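Local coordinates for predicted protein (Phaeodactylum tricornutum CCAP 1055/1, PDB 5Z5M) that probably catalyses two successive steps of urate degradation, hydrolysing 5-hydroxyisourate and decarboxylating the product stereoselectively to (S)-allantoin, at residues A[46-51]-A[277-282]; A[184-189]-A[223-228]; A[245-250]-A[269-274]. All coordinates share one frame; numbering follows the deposited sequence.

Interaction 1 (A[46-51]-A[277-282])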
ATOM      1  N   ILE A  46     -20.576  31.986  -8.276  1.00 15.51           N
ATOM      2  CA  ILE A  46     -19.156  31.676  -8.098  1.00 11.92           C
ATOM      3  C   ILE A  46     -18.604  32.312  -6.829  1.00 16.69           C
ATOM      4  O   ILE A  46     -18.584  33.534  -6.699  1.00 14.41           O
ATOM      5  CB  ILE A  46     -18.315  32.148  -9.289  1.00 17.96           C
ATOM      6  CG1 ILE A  46     -18.762  31.438 -10.567  1.00 16.47           C
ATOM      7  CG2 ILE A  46     -16.834  31.883  -9.014  1.00  9.96           C
ATOM      8  CD1 ILE A  46     -18.126  31.987 -11.835  1.00 15.38           C
ATOM      9  N   GLU A  47     -18.142  31.481  -5.898  1.00 11.72           N
ATOM     10  CA  GLU A  47     -17.748  31.979  -4.584  1.00 11.96           C
ATOM     11  C   GLU A  47     -16.258  31.816  -4.291  1.00 17.00           C
ATOM     12  O   GLU A  47     -15.719  32.503  -3.425  1.00 17.40           O
ATOM     13  CB  GLU A  47     -18.561  31.276  -3.494  1.00 16.23           C
ATOM     14  CG  GLU A  47     -20.055  31.567  -3.532  1.00 17.83           C
ATOM     15  CD  GLU A  47     -20.798  30.964  -2.343  1.00 29.05           C
ATOM     16  OE1 GLU A  47     -20.173  30.218  -1.561  1.00 33.23           O
ATOM     17  OE2 GLU A  47     -22.007  31.236  -2.190  1.00 38.58           O
ATOM     18  N   THR A  48     -15.594  30.908  -5.002  1.00 10.64           N
ATOM     19  CA  THR A  48     -14.188  30.619  -4.730  1.00  9.73           C
ATOM     20  C   THR A  48     -13.343  30.674  -6.002  1.00 16.13           C
ATOM     21  O   THR A  48     -13.872  30.702  -7.113  1.00  9.70           O
ATOM     22  CB  THR A  48     -14.011  29.228  -4.085  1.00 12.82           C
ATOM     23  OG1 THR A  48     -14.472  28.219  -4.993  1.00 12.00           O
ATOM     24  CG2 THR A  48     -14.780  29.130  -2.776  1.00 20.16           C
ATOM     25  N   ILE A  49     -12.025  30.685  -5.843  1.00 15.74           N
ATOM     26  CA  ILE A  49     -11.159  30.719  -7.011  1.00 10.00           C
ATOM     27  C   ILE A  49     -11.251  29.382  -7.755  1.00  6.98           C
ATOM     28  O   ILE A  49     -11.151  29.342  -8.985  1.00 11.29           O
ATOM     29  CB  ILE A  49      -9.695  31.056  -6.630  1.00 13.60           C
ATOM     30  CG1 ILE A  49      -8.856  31.301  -7.890  1.00 22.35           C
ATOM     31  CG2 ILE A  49      -9.090  29.975  -5.753  1.00 17.25           C
ATOM     32  CD1 ILE A  49      -7.448  31.759  -7.605  1.00 24.77           C
ATOM     33  N   SER A  50     -11.500  28.300  -7.020  1.00  8.09           N
ATOM     34  CA  SER A  50     -11.718  26.991  -7.636  1.00 10.97           C
ATOM     35  C   SER A  50     -12.903  27.017  -8.590  1.00  9.21           C
ATOM     36  O   SER A  50     -12.818  26.543  -9.723  1.00  6.61           O
ATOM     37  CB  SER A  50     -11.952  25.917  -6.575  1.00 12.76           C
ATOM     38  OG  SER A  50     -10.777  25.664  -5.836  1.00 17.70           O
ATOM     39  N   GLN A  51     -14.016  27.571  -8.116  1.00  9.97           N
ATOM     40  CA  GLN A  51     -15.226  27.651  -8.923  1.00  9.71           C
ATOM     41  C   GLN A  51     -15.034  28.556 -10.138  1.00  6.89           C
ATOM     42  O   GLN A  51     -15.579  28.294 -11.211  1.00  6.57           O
ATOM     43  CB  GLN A  51     -16.395  28.142  -8.068  1.00 11.36           C
ATOM     44  CG  GLN A  51     -16.859  27.121  -7.038  1.00 15.25           C
ATOM     45  CD  GLN A  51     -17.850  27.694  -6.045  1.00 20.11           C
ATOM     46  OE1 GLN A  51     -18.049  28.904  -5.979  1.00 15.23           O
ATOM     47  NE2 GLN A  51     -18.473  26.824  -5.263  1.00 25.89           N
ATOM     48  N   ASN A 277      -3.998  23.677  -4.503  1.00  7.14           N
ATOM     49  CA  ASN A 277      -5.249  24.439  -4.438  1.00  8.93           C
ATOM     50  C   ASN A 277      -5.593  24.856  -3.006  1.00 10.76           C
ATOM     51  O   ASN A 277      -5.947  24.020  -2.179  1.00 11.37           O
ATOM     52  CB  ASN A 277      -6.398  23.620  -5.052  1.00 12.13           C
ATOM     53  CG  ASN A 277      -7.719  24.392  -5.116  1.00 11.65           C
ATOM     54  OD1 ASN A 277      -7.893  25.409  -4.455  1.00 16.35           O
ATOM     55  ND2 ASN A 277      -8.653  23.899  -5.925  1.00 10.96           N
ATOM     56  N   PRO A 278      -5.523  26.165  -2.725  1.00 11.36           N
ATOM     57  CA  PRO A 278      -5.719  26.697  -1.372  1.00 18.62           C
ATOM     58  C   PRO A 278      -7.159  26.588  -0.856  1.00  9.77           C
ATOM     59  O   PRO A 278      -7.376  26.823   0.333  1.00  8.05           O
ATOM     60  CB  PRO A 278      -5.299  28.165  -1.512  1.00 17.82           C
ATOM     61  CG  PRO A 278      -5.485  28.488  -2.952  1.00 15.65           C
ATOM     62  CD  PRO A 278      -5.229  27.222  -3.709  1.00 14.98           C
ATOM     63  N   ASP A 279      -8.106  26.257  -1.735  1.00 11.02           N
ATOM     64  CA  ASP A 279      -9.500  26.013  -1.352  1.00 13.64           C
ATOM     65  C   ASP A 279      -9.733  24.628  -0.756  1.00 13.68           C
ATOM     66  O   ASP A 279     -10.696  24.419  -0.012  1.00 17.00           O
ATOM     67  CB  ASP A 279     -10.432  26.162  -2.562  1.00 11.58           C
ATOM     68  CG  ASP A 279     -10.607  27.600  -3.008  1.00 18.40           C
ATOM     69  OD1 ASP A 279     -10.581  28.512  -2.150  1.00 16.55           O
ATOM     70  OD2 ASP A 279     -10.803  27.808  -4.226  1.00 21.40           O
ATOM     71  N   ASP A 280      -8.866  23.679  -1.103  1.00 13.69           N
ATOM     72  CA  ASP A 280      -9.127  22.263  -0.831  1.00  8.82           C
ATOM     73  C   ASP A 280      -8.724  21.793   0.557  1.00 12.85           C
ATOM     74  O   ASP A 280      -7.832  22.360   1.188  1.00 10.80           O
ATOM     75  CB  ASP A 280      -8.410  21.382  -1.859  1.00 16.28           C
ATOM     76  CG  ASP A 280      -9.100  21.369  -3.206  1.00 30.13           C
ATOM     77  OD1 ASP A 280     -10.247  21.854  -3.298  1.00 22.80           O
ATOM     78  OD2 ASP A 280      -8.493  20.864  -4.174  1.00 33.32           O
ATOM     79  N   HIS A 281      -9.387  20.734   1.013  1.00 11.34           N
ATOM     80  CA  HIS A 281      -8.938  19.980   2.175  1.00 15.50           C
ATOM     81  C   HIS A 281      -7.960  18.897   1.718  1.00 15.28           C
ATOM     82  O   HIS A 281      -8.333  17.971   0.991  1.00 14.47           O
ATOM     83  CB  HIS A 281     -10.121  19.353   2.911  1.00 15.72           C
ATOM     84  CG  HIS A 281      -9.724  18.435   4.023  1.00 10.90           C
ATOM     85  ND1 HIS A 281     -10.587  17.509   4.568  1.00 19.52           N
ATOM     86  CD2 HIS A 281      -8.552  18.296   4.695  1.00  9.27           C
ATOM     87  CE1 HIS A 281      -9.969  16.841   5.524  1.00 20.06           C
ATOM     88  NE2 HIS A 281      -8.730  17.298   5.620  1.00 16.00           N
ATOM     89  N   TYR A 282      -6.703  19.032   2.117  1.00 10.83           N
ATOM     90  CA  TYR A 282      -5.703  18.011   1.825  1.00  8.29           C
ATOM     91  C   TYR A 282      -5.516  17.144   3.054  1.00  8.21           C
ATOM     92  O   TYR A 282      -5.207  17.641   4.129  1.00 11.87           O
ATOM     93  CB  TYR A 282      -4.368  18.636   1.416  1.00 10.41           C
ATOM     94  CG  TYR A 282      -4.261  19.058  -0.033  1.00  9.82           C
ATOM     95  CD1 TYR A 282      -5.103  20.025  -0.565  1.00 12.68           C
ATOM     96  CD2 TYR A 282      -3.291  18.511  -0.859  1.00  6.69           C
ATOM     97  CE1 TYR A 282      -4.989  20.419  -1.889  1.00 12.16           C
ATOM     98  CE2 TYR A 282      -3.167  18.898  -2.177  1.00 15.03           C
ATOM     99  CZ  TYR A 282      -4.021  19.848  -2.689  1.00 11.04           C
ATOM    100  OH  TYR A 282      -3.900  20.239  -4.001  1.00 22.85           O
TER
HETATM  101  O   HOH W   1     -11.221  31.108  -3.105  1.00 20.70           O
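A capping box at the start of helix 49-61, in the OHCU decarboxylase part, meets a type I turn leading into strand 281-289 of the transthyretin-like part. Thr48 is the N-cap: its OG1 accepts from Gln51 N, while Gln51 OE1 turns back to take Glu47 N at 2.6 Å, nearly along the C=O axis, and Thr48 N more weakly. Across the contact Asp279 OD2 is gripped twice by one residue, by Ser50 N (2.9 Å), lying nearly along its C-O axis, and by Ser50 OG (2.7 Å), which meets its anti lone pair. Ser50 OG also accepts from Asn277 ND2 at 2.8 Å, in the amide plane. Asn277 CG lies anti to the backbone N (chi1 -176°), and Asn277 OD1 receives Asp279 N at 2.9 Å, closing an Asx turn that fixes the amide. A water accepts from Ile49 N and donates to Asp279 OD1, so OD2 is bound directly and OD1 through a water. The helix end would probably stabilise the negative charge. Trp167 of helix 151-173 packs on Ile49, Ser50 and Asn277. This is a capped helix N-terminus whose Ser50 N-H meets a carboxylate held by an Asx turn.

Interaction 2 (A[184-189]-A[223-228])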
ATOM      1  N   THR A 184      -4.618  18.229   6.995  1.00  9.72           N
ATOM      2  CA  THR A 184      -4.682  17.329   8.134  1.00  8.34           C
ATOM      3  C   THR A 184      -3.799  16.109   7.914  1.00 13.79           C
ATOM      4  O   THR A 184      -3.337  15.842   6.797  1.00 14.43           O
ATOM      5  CB  THR A 184      -6.119  16.846   8.409  1.00 14.99           C
ATOM      6  OG1 THR A 184      -6.638  16.203   7.236  1.00 13.50           O
ATOM      7  CG2 THR A 184      -7.021  18.014   8.805  1.00 13.03           C
ATOM      8  N   CYS A 185      -3.594  15.358   8.988  1.00  9.12           N
ATOM      9  CA  CYS A 185      -2.749  14.181   8.961  1.00 11.73           C
ATOM     10  C   CYS A 185      -3.312  13.107   9.883  1.00 17.96           C
ATOM     11  O   CYS A 185      -3.973  13.405  10.875  1.00 13.01           O
ATOM     12  CB  CYS A 185      -1.324  14.542   9.375  1.00 18.50           C
ATOM     13  SG  CYS A 185      -0.122  13.225   9.092  1.00 17.74           S
ATOM     14  N   HIS A 186      -3.057  11.857   9.528  1.00 10.54           N
ATOM     15  CA  HIS A 186      -3.445  10.711  10.333  1.00 14.00           C
ATOM     16  C   HIS A 186      -2.327   9.685  10.220  1.00 11.90           C
ATOM     17  O   HIS A 186      -1.774   9.489   9.138  1.00 12.60           O
ATOM     18  CB  HIS A 186      -4.782  10.143   9.847  1.00 17.30           C
ATOM     19  CG  HIS A 186      -5.204   8.885  10.539  1.00 23.87           C
ATOM     20  ND1 HIS A 186      -5.591   8.856  11.860  1.00 27.47           N
ATOM     21  CD2 HIS A 186      -5.311   7.614  10.085  1.00 23.83           C
ATOM     22  CE1 HIS A 186      -5.911   7.617  12.196  1.00 34.33           C
ATOM     23  NE2 HIS A 186      -5.749   6.846  11.137  1.00 45.64           N
ATOM     24  N   VAL A 187      -1.964   9.056  11.329  1.00  6.62           N
ATOM     25  CA  VAL A 187      -0.961   7.999  11.282  1.00  6.15           C
ATOM     26  C   VAL A 187      -1.562   6.680  11.752  1.00 11.40           C
ATOM     27  O   VAL A 187      -2.141   6.593  12.840  1.00 11.12           O
ATOM     28  CB  VAL A 187       0.264   8.319  12.145  1.00 12.07           C
ATOM     29  CG1 VAL A 187       1.299   7.200  12.001  1.00 10.31           C
ATOM     30  CG2 VAL A 187       0.847   9.665  11.755  1.00 10.40           C
ATOM     31  N   LEU A 188      -1.437   5.658  10.917  1.00  6.77           N
ATOM     32  CA  LEU A 188      -1.929   4.328  11.253  1.00  8.30           C
ATOM     33  C   LEU A 188      -0.802   3.306  11.316  1.00  9.40           C
ATOM     34  O   LEU A 188      -0.032   3.164  10.367  1.00 11.14           O
ATOM     35  CB  LEU A 188      -2.966   3.874  10.233  1.00 12.55           C
ATOM     36  CG  LEU A 188      -3.445   2.443  10.459  1.00 19.55           C
ATOM     37  CD1 LEU A 188      -4.588   2.409  11.457  1.00 22.05           C
ATOM     38  CD2 LEU A 188      -3.844   1.808   9.140  1.00 35.07           C
ATOM     39  N   ASP A 189      -0.723   2.598  12.440  1.00  8.14           N
ATOM     40  CA  ASP A 189       0.249   1.530  12.659  1.00 10.23           C
ATOM     41  C   ASP A 189      -0.305   0.232  12.066  1.00 12.60           C
ATOM     42  O   ASP A 189      -1.166  -0.405  12.667  1.00 13.09           O
ATOM     43  CB  ASP A 189       0.527   1.394  14.165  1.00 13.47           C
ATOM     44  CG  ASP A 189       1.501   0.272  14.514  1.00 17.47           C
ATOM     45  OD1 ASP A 189       1.924  -0.505  13.633  1.00 18.11           O
ATOM     46  OD2 ASP A 189       1.826   0.162  15.716  1.00 15.95           O
ATOM     47  N   ASP A 223      -6.209   9.145  18.741  1.00 19.46           N
ATOM     48  CA  ASP A 223      -6.915   8.803  17.518  1.00 18.50           C
ATOM     49  C   ASP A 223      -5.943   8.747  16.329  1.00 19.70           C
ATOM     50  O   ASP A 223      -6.329   8.393  15.215  1.00 21.40           O
ATOM     51  CB  ASP A 223      -8.029   9.819  17.255  1.00 25.72           C
ATOM     52  CG  ASP A 223      -9.011   9.356  16.202  1.00 46.83           C
ATOM     53  OD1 ASP A 223      -8.974   8.165  15.825  1.00 57.51           O
ATOM     54  OD2 ASP A 223      -9.822  10.190  15.746  1.00 54.73           O
ATOM     55  N   GLY A 224      -4.683   9.095  16.576  1.00 13.45           N
ATOM     56  CA  GLY A 224      -3.658   9.057  15.544  1.00 16.13           C
ATOM     57  C   GLY A 224      -3.678  10.299  14.673  1.00 16.80           C
ATOM     58  O   GLY A 224      -3.017  10.361  13.636  1.00 13.47           O
ATOM     59  N   ARG A 225      -4.448  11.293  15.106  1.00 12.01           N
ATOM     60  CA  ARG A 225      -4.577  12.537  14.371  1.00 10.23           C
ATOM     61  C   ARG A 225      -3.772  13.613  15.065  1.00 10.62           C
ATOM     62  O   ARG A 225      -3.294  13.404  16.173  1.00 12.07           O
ATOM     63  CB  ARG A 225      -6.056  12.912  14.244  1.00 18.78           C
ATOM     64  CG  ARG A 225      -6.828  11.820  13.504  1.00 24.58           C
ATOM     65  CD  ARG A 225      -8.278  12.153  13.218  1.00 21.37           C
ATOM     66  NE  ARG A 225      -8.762  11.333  12.107  1.00 50.95           N
ATOM     67  CZ  ARG A 225      -9.554  10.273  12.235  1.00 53.52           C
ATOM     68  NH1 ARG A 225      -9.983   9.899  13.430  1.00 49.15           N
ATOM     69  NH2 ARG A 225      -9.928   9.591  11.160  1.00 53.37           N
ATOM     70  N   LEU A 226      -3.584  14.755  14.414  1.00 11.65           N
ATOM     71  CA  LEU A 226      -2.764  15.799  15.017  1.00 11.78           C
ATOM     72  C   LEU A 226      -3.466  16.429  16.210  1.00 16.60           C
ATOM     73  O   LEU A 226      -4.620  16.836  16.117  1.00 15.77           O
ATOM     74  CB  LEU A 226      -2.413  16.882  13.997  1.00 16.59           C
ATOM     75  CG  LEU A 226      -1.573  16.447  12.793  1.00 18.76           C
ATOM     76  CD1 LEU A 226      -1.264  17.640  11.918  1.00 20.68           C
ATOM     77  CD2 LEU A 226      -0.288  15.761  13.246  1.00 14.60           C
ATOM     78  N   GLU A 227      -2.766  16.499  17.332  1.00 13.52           N
ATOM     79  CA  GLU A 227      -3.280  17.217  18.487  1.00 14.43           C
ATOM     80  C   GLU A 227      -3.430  18.697  18.131  1.00 14.53           C
ATOM     81  O   GLU A 227      -2.480  19.330  17.669  1.00 22.12           O
ATOM     82  CB  GLU A 227      -2.346  17.034  19.677  1.00 29.18           C
ATOM     83  CG  GLU A 227      -3.039  16.981  21.014  1.00 37.72           C
ATOM     84  CD  GLU A 227      -2.053  16.814  22.146  1.00 53.48           C
ATOM     85  OE1 GLU A 227      -1.160  17.676  22.299  1.00 61.49           O
ATOM     86  OE2 GLU A 227      -2.148  15.794  22.862  1.00 59.02           O
ATOM     87  N   GLY A 228      -4.626  19.242  18.323  1.00 24.67           N
ATOM     88  CA  GLY A 228      -4.868  20.637  18.001  1.00 23.45           C
ATOM     89  C   GLY A 228      -5.465  20.860  16.625  1.00 25.64           C
ATOM     90  O   GLY A 228      -5.658  22.000  16.205  1.00 32.80           O
TER
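Backbone bonding between strand 182-189 and the loop 223-228 converges on one carbonyl: Gly224 O accepts from Val187 N at 2.9 Å (161° at the hydrogen), in its carbonyl plane, and also receives a CA-H...O contact from His186 CA. Gly224 has a positive phi (82°), and a CB there would run into Val187 O. Polar contacts gather round the His186 ring. The imidazole, its CG anti to the backbone N, has Asp223 O at its edge, 3.1 Å from His186 CE1, and Arg225 NH2 over one face. The extended Arg225 chain passes alongside, CG 3.6 Å from His186 ND1, and that nitrogen sits over the rim of the guanidinium. Arg225 NH1 forms a very short salt bridge, 2.3 Å to Asp223 OD2, which is met from above the carboxylate plane. An alanine in place of Arg225 would probably loosen Asp223 and lose the packing over one face of the imidazole. Apolar packing sets Cys185 CB 3.9 Å from Leu226 CG, with Trp245 touching both. The His-Arg pair, beside Ser299 of a second subunit, resembles the subunit-boundary active sites of HIU hydrolases. The guanidinium, its charge partly balanced by Asp223, would probably disfavour protonation of His186.

Interaction 3 (A[245-250]-A[269-274]); sequences WTFFCG and IPLRFG
Trp245 and Phe273 lie with their rings nearly parallel but slid apart: the five-membered ring and the phenyl are inclined by 26°, with centroids 4.9 Å apart, so overlap is slight. With Phe273 CG between the backbone N and the carbonyl carbon (chi1 70°), its CE1 comes over one indole face, 3.5 Å from Trp245 NE1. Leu271 lies against the edges of both Trp245 and Phe247. Its CB is in the plane of both rings, 4.0 Å from Trp245 CD1 and 3.8 Å from Phe247 CE2, while Leu271 CD2 approaches Phe247 CE2 obliquely at 3.6 Å. Cys249 SG touches Ile269 CD1. Trp245, Phe247, Ile269 and Leu271 project from one face of the sheet, where Trp245 packs on Val284, Phe247 on Leu286, and both on Cys185 of the other sheet. The antiparallel strands 245-248 and 269-274 are tied by two hydrogen-bonded pairs. Between Phe247 and Ile269 both bonds are nearly straight, Phe247 N reaching Ile269 O at 2.8 Å; between Trp245 and Leu271 the donors stand above the carbonyl planes. Pro270, lacking an N-H, occupies the non-hydrogen-bonded pair with Thr246. Phe265 of a third subunit packs on Phe273. Apolar contact thus holds the side chains, and directional bonding is left to the backbone.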
ATOM      1  N   TRP A 245       6.638  16.552   5.479  1.00  7.22           N
ATOM      2  CA  TRP A 245       6.474  16.024   6.827  1.00  5.86           C
ATOM      3  C   TRP A 245       7.775  15.367   7.252  1.00 10.82           C
ATOM      4  O   TRP A 245       8.537  14.879   6.418  1.00 12.01           O
ATOM      5  CB  TRP A 245       5.378  14.955   6.934  1.00  9.59           C
ATOM      6  CG  TRP A 245       3.941  15.306   6.623  1.00 13.48           C
ATOM      7  CD1 TRP A 245       3.207  14.837   5.571  1.00 13.90           C
ATOM      8  CD2 TRP A 245       3.042  16.104   7.413  1.00  9.07           C
ATOM      9  NE1 TRP A 245       1.924  15.319   5.634  1.00 13.37           N
ATOM     10  CE2 TRP A 245       1.796  16.104   6.750  1.00 13.36           C
ATOM     11  CE3 TRP A 245       3.177  16.843   8.593  1.00  7.30           C
ATOM     12  CZ2 TRP A 245       0.692  16.810   7.228  1.00 10.93           C
ATOM     13  CZ3 TRP A 245       2.071  17.544   9.070  1.00  7.60           C
ATOM     14  CH2 TRP A 245       0.849  17.520   8.385  1.00 10.29           C
ATOM     15  N   THR A 246       8.002  15.324   8.556  1.00  5.88           N
ATOM     16  CA  THR A 246       9.008  14.447   9.133  1.00  8.91           C
ATOM     17  C   THR A 246       8.318  13.618  10.204  1.00  9.03           C
ATOM     18  O   THR A 246       7.870  14.159  11.211  1.00  9.07           O
ATOM     19  CB  THR A 246      10.198  15.228   9.740  1.00 17.68           C
ATOM     20  OG1 THR A 246      10.831  16.016   8.723  1.00 14.84           O
ATOM     21  CG2 THR A 246      11.218  14.263  10.325  1.00 15.40           C
ATOM     22  N   PHE A 247       8.180  12.318   9.961  1.00  6.73           N
ATOM     23  CA  PHE A 247       7.564  11.422  10.932  1.00  5.96           C
ATOM     24  C   PHE A 247       8.638  10.724  11.755  1.00  9.04           C
ATOM     25  O   PHE A 247       9.498  10.036  11.203  1.00 11.17           O
ATOM     26  CB  PHE A 247       6.688  10.378  10.240  1.00  4.77           C
ATOM     27  CG  PHE A 247       5.530  10.960   9.482  1.00  8.07           C
ATOM     28  CD1 PHE A 247       4.330  11.227  10.122  1.00  9.44           C
ATOM     29  CD2 PHE A 247       5.636  11.222   8.128  1.00  6.86           C
ATOM     30  CE1 PHE A 247       3.250  11.755   9.423  1.00  6.36           C
ATOM     31  CE2 PHE A 247       4.569  11.744   7.423  1.00  7.13           C
ATOM     32  CZ  PHE A 247       3.369  12.017   8.074  1.00 11.48           C
ATOM     33  N   PHE A 248       8.595  10.892  13.071  1.00 10.05           N
ATOM     34  CA  PHE A 248       9.601  10.259  13.923  1.00  7.07           C
ATOM     35  C   PHE A 248       9.106   8.895  14.388  1.00 12.62           C
ATOM     36  O   PHE A 248       8.740   8.713  15.546  1.00 15.08           O
ATOM     37  CB  PHE A 248       9.947  11.165  15.110  1.00  9.08           C
ATOM     38  CG  PHE A 248      10.662  12.425  14.707  1.00 15.66           C
ATOM     39  CD1 PHE A 248       9.951  13.569  14.386  1.00 11.79           C
ATOM     40  CD2 PHE A 248      12.044  12.450  14.608  1.00 20.85           C
ATOM     41  CE1 PHE A 248      10.606  14.727  13.999  1.00 17.79           C
ATOM     42  CE2 PHE A 248      12.704  13.598  14.218  1.00 18.69           C
ATOM     43  CZ  PHE A 248      11.985  14.738  13.911  1.00 17.30           C
ATOM     44  N   CYS A 249       9.109   7.934  13.466  1.00  9.77           N
ATOM     45  CA  CYS A 249       8.504   6.630  13.712  1.00  9.61           C
ATOM     46  C   CYS A 249       9.344   5.745  14.616  1.00 12.29           C
ATOM     47  O   CYS A 249       8.810   4.867  15.292  1.00 15.19           O
ATOM     48  CB  CYS A 249       8.247   5.906  12.395  1.00 19.17           C
ATOM     49  SG  CYS A 249       7.048   6.744  11.373  1.00 23.14           S
ATOM     50  N   GLY A 250      10.655   5.963  14.607  1.00 16.66           N
ATOM     51  CA  GLY A 250      11.557   5.205  15.456  1.00 12.64           C
ATOM     52  C   GLY A 250      11.205   5.330  16.925  1.00 11.44           C
ATOM     53  O   GLY A 250      11.175   4.333  17.649  1.00 15.50           O
ATOM     54  N   ILE A 269      10.960   9.260   8.914  1.00 12.00           N
ATOM     55  CA  ILE A 269      10.419   9.197   7.555  1.00  8.84           C
ATOM     56  C   ILE A 269      10.060  10.575   7.016  1.00 11.27           C
ATOM     57  O   ILE A 269       9.180  11.252   7.564  1.00 10.88           O
ATOM     58  CB  ILE A 269       9.160   8.308   7.481  1.00 10.84           C
ATOM     59  CG1 ILE A 269       9.477   6.878   7.918  1.00 17.51           C
ATOM     60  CG2 ILE A 269       8.553   8.335   6.066  1.00 13.86           C
ATOM     61  CD1 ILE A 269       8.276   5.946   7.842  1.00 19.28           C
ATOM     62  N   PRO A 270      10.748  11.003   5.946  1.00 11.88           N
ATOM     63  CA  PRO A 270      10.342  12.226   5.250  1.00 14.12           C
ATOM     64  C   PRO A 270       9.205  11.938   4.268  1.00 16.96           C
ATOM     65  O   PRO A 270       9.192  10.879   3.636  1.00 11.83           O
ATOM     66  CB  PRO A 270      11.617  12.643   4.516  1.00 20.37           C
ATOM     67  CG  PRO A 270      12.274  11.341   4.193  1.00 14.77           C
ATOM     68  CD  PRO A 270      11.982  10.427   5.372  1.00  9.08           C
ATOM     69  N   LEU A 271       8.254  12.858   4.168  1.00 12.18           N
ATOM     70  CA  LEU A 271       7.152  12.731   3.218  1.00 12.50           C
ATOM     71  C   LEU A 271       6.995  14.051   2.487  1.00  9.05           C
ATOM     72  O   LEU A 271       6.410  14.997   3.017  1.00 10.65           O
ATOM     73  CB  LEU A 271       5.846  12.348   3.927  1.00 16.48           C
ATOM     74  CG  LEU A 271       4.890  11.396   3.199  1.00 16.80           C
ATOM     75  CD1 LEU A 271       5.580  10.070   2.955  1.00 33.67           C
ATOM     76  CD2 LEU A 271       3.596  11.181   3.992  1.00 10.02           C
ATOM     77  N   ARG A 272       7.531  14.102   1.272  1.00  7.75           N
ATOM     78  CA  ARG A 272       7.552  15.314   0.461  1.00  5.41           C
ATOM     79  C   ARG A 272       6.325  15.361  -0.454  1.00 13.60           C
ATOM     80  O   ARG A 272       6.018  14.374  -1.128  1.00  6.17           O
ATOM     81  CB  ARG A 272       8.847  15.362  -0.359  1.00 14.71           C
ATOM     82  CG  ARG A 272       9.110  16.653  -1.110  1.00 12.11           C
ATOM     83  CD  ARG A 272      10.515  16.619  -1.712  1.00 16.78           C
ATOM     84  NE  ARG A 272      11.527  16.361  -0.691  1.00 20.15           N
ATOM     85  CZ  ARG A 272      12.789  16.029  -0.947  1.00 23.11           C
ATOM     86  NH1 ARG A 272      13.206  15.916  -2.195  1.00 20.58           N
ATOM     87  NH2 ARG A 272      13.639  15.809   0.049  1.00 21.06           N
ATOM     88  N   PHE A 273       5.624  16.494  -0.465  1.00  8.47           N
ATOM     89  CA  PHE A 273       4.392  16.624  -1.244  1.00 11.35           C
ATOM     90  C   PHE A 273       4.048  18.069  -1.620  1.00  7.56           C
ATOM     91  O   PHE A 273       4.508  19.028  -0.991  1.00  9.62           O
ATOM     92  CB  PHE A 273       3.218  16.002  -0.479  1.00  8.87           C
ATOM     93  CG  PHE A 273       2.811  16.776   0.748  1.00  7.94           C
ATOM     94  CD1 PHE A 273       3.502  16.627   1.938  1.00  6.06           C
ATOM     95  CD2 PHE A 273       1.739  17.650   0.705  1.00  7.84           C
ATOM     96  CE1 PHE A 273       3.129  17.332   3.070  1.00 12.21           C
ATOM     97  CE2 PHE A 273       1.361  18.361   1.833  1.00 14.53           C
ATOM     98  CZ  PHE A 273       2.054  18.202   3.015  1.00 10.97           C
ATOM     99  N   GLY A 274       3.221  18.214  -2.651  1.00  7.66           N
ATOM    100  CA  GLY A 274       2.830  19.525  -3.127  1.00  8.27           C
ATOM    101  C   GLY A 274       1.372  19.819  -2.846  1.00 15.73           C
ATOM    102  O   GLY A 274       0.533  18.914  -2.878  1.00  8.53           O
TER

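Overall arrangement
The three contacts run from a domain junction into a sandwich core. Interaction 1 brings together residues more than 220 positions apart, joining the helical decarboxylase part to the transthyretin-like part, and its chain loop encloses the other two; interactions 2 and 3 follow one another along the chain within it. The centres of interactions 1 and 2 lie 24 Å apart, those of 1 and 3 26 Å, and those of 2 and 3 just 13 Å. Strand 281-289 pairs with strand 182-189, where Tyr282 O and Thr184 N probably hydrogen-bond, so interactions 1 and 2 share a sheet. Interaction 3 belongs to the second sheet, and Cys185 packs against Trp245 and Phe247 between them. The junction thus connects through strand 281-289 to the sandwich of the hydrolase-like part.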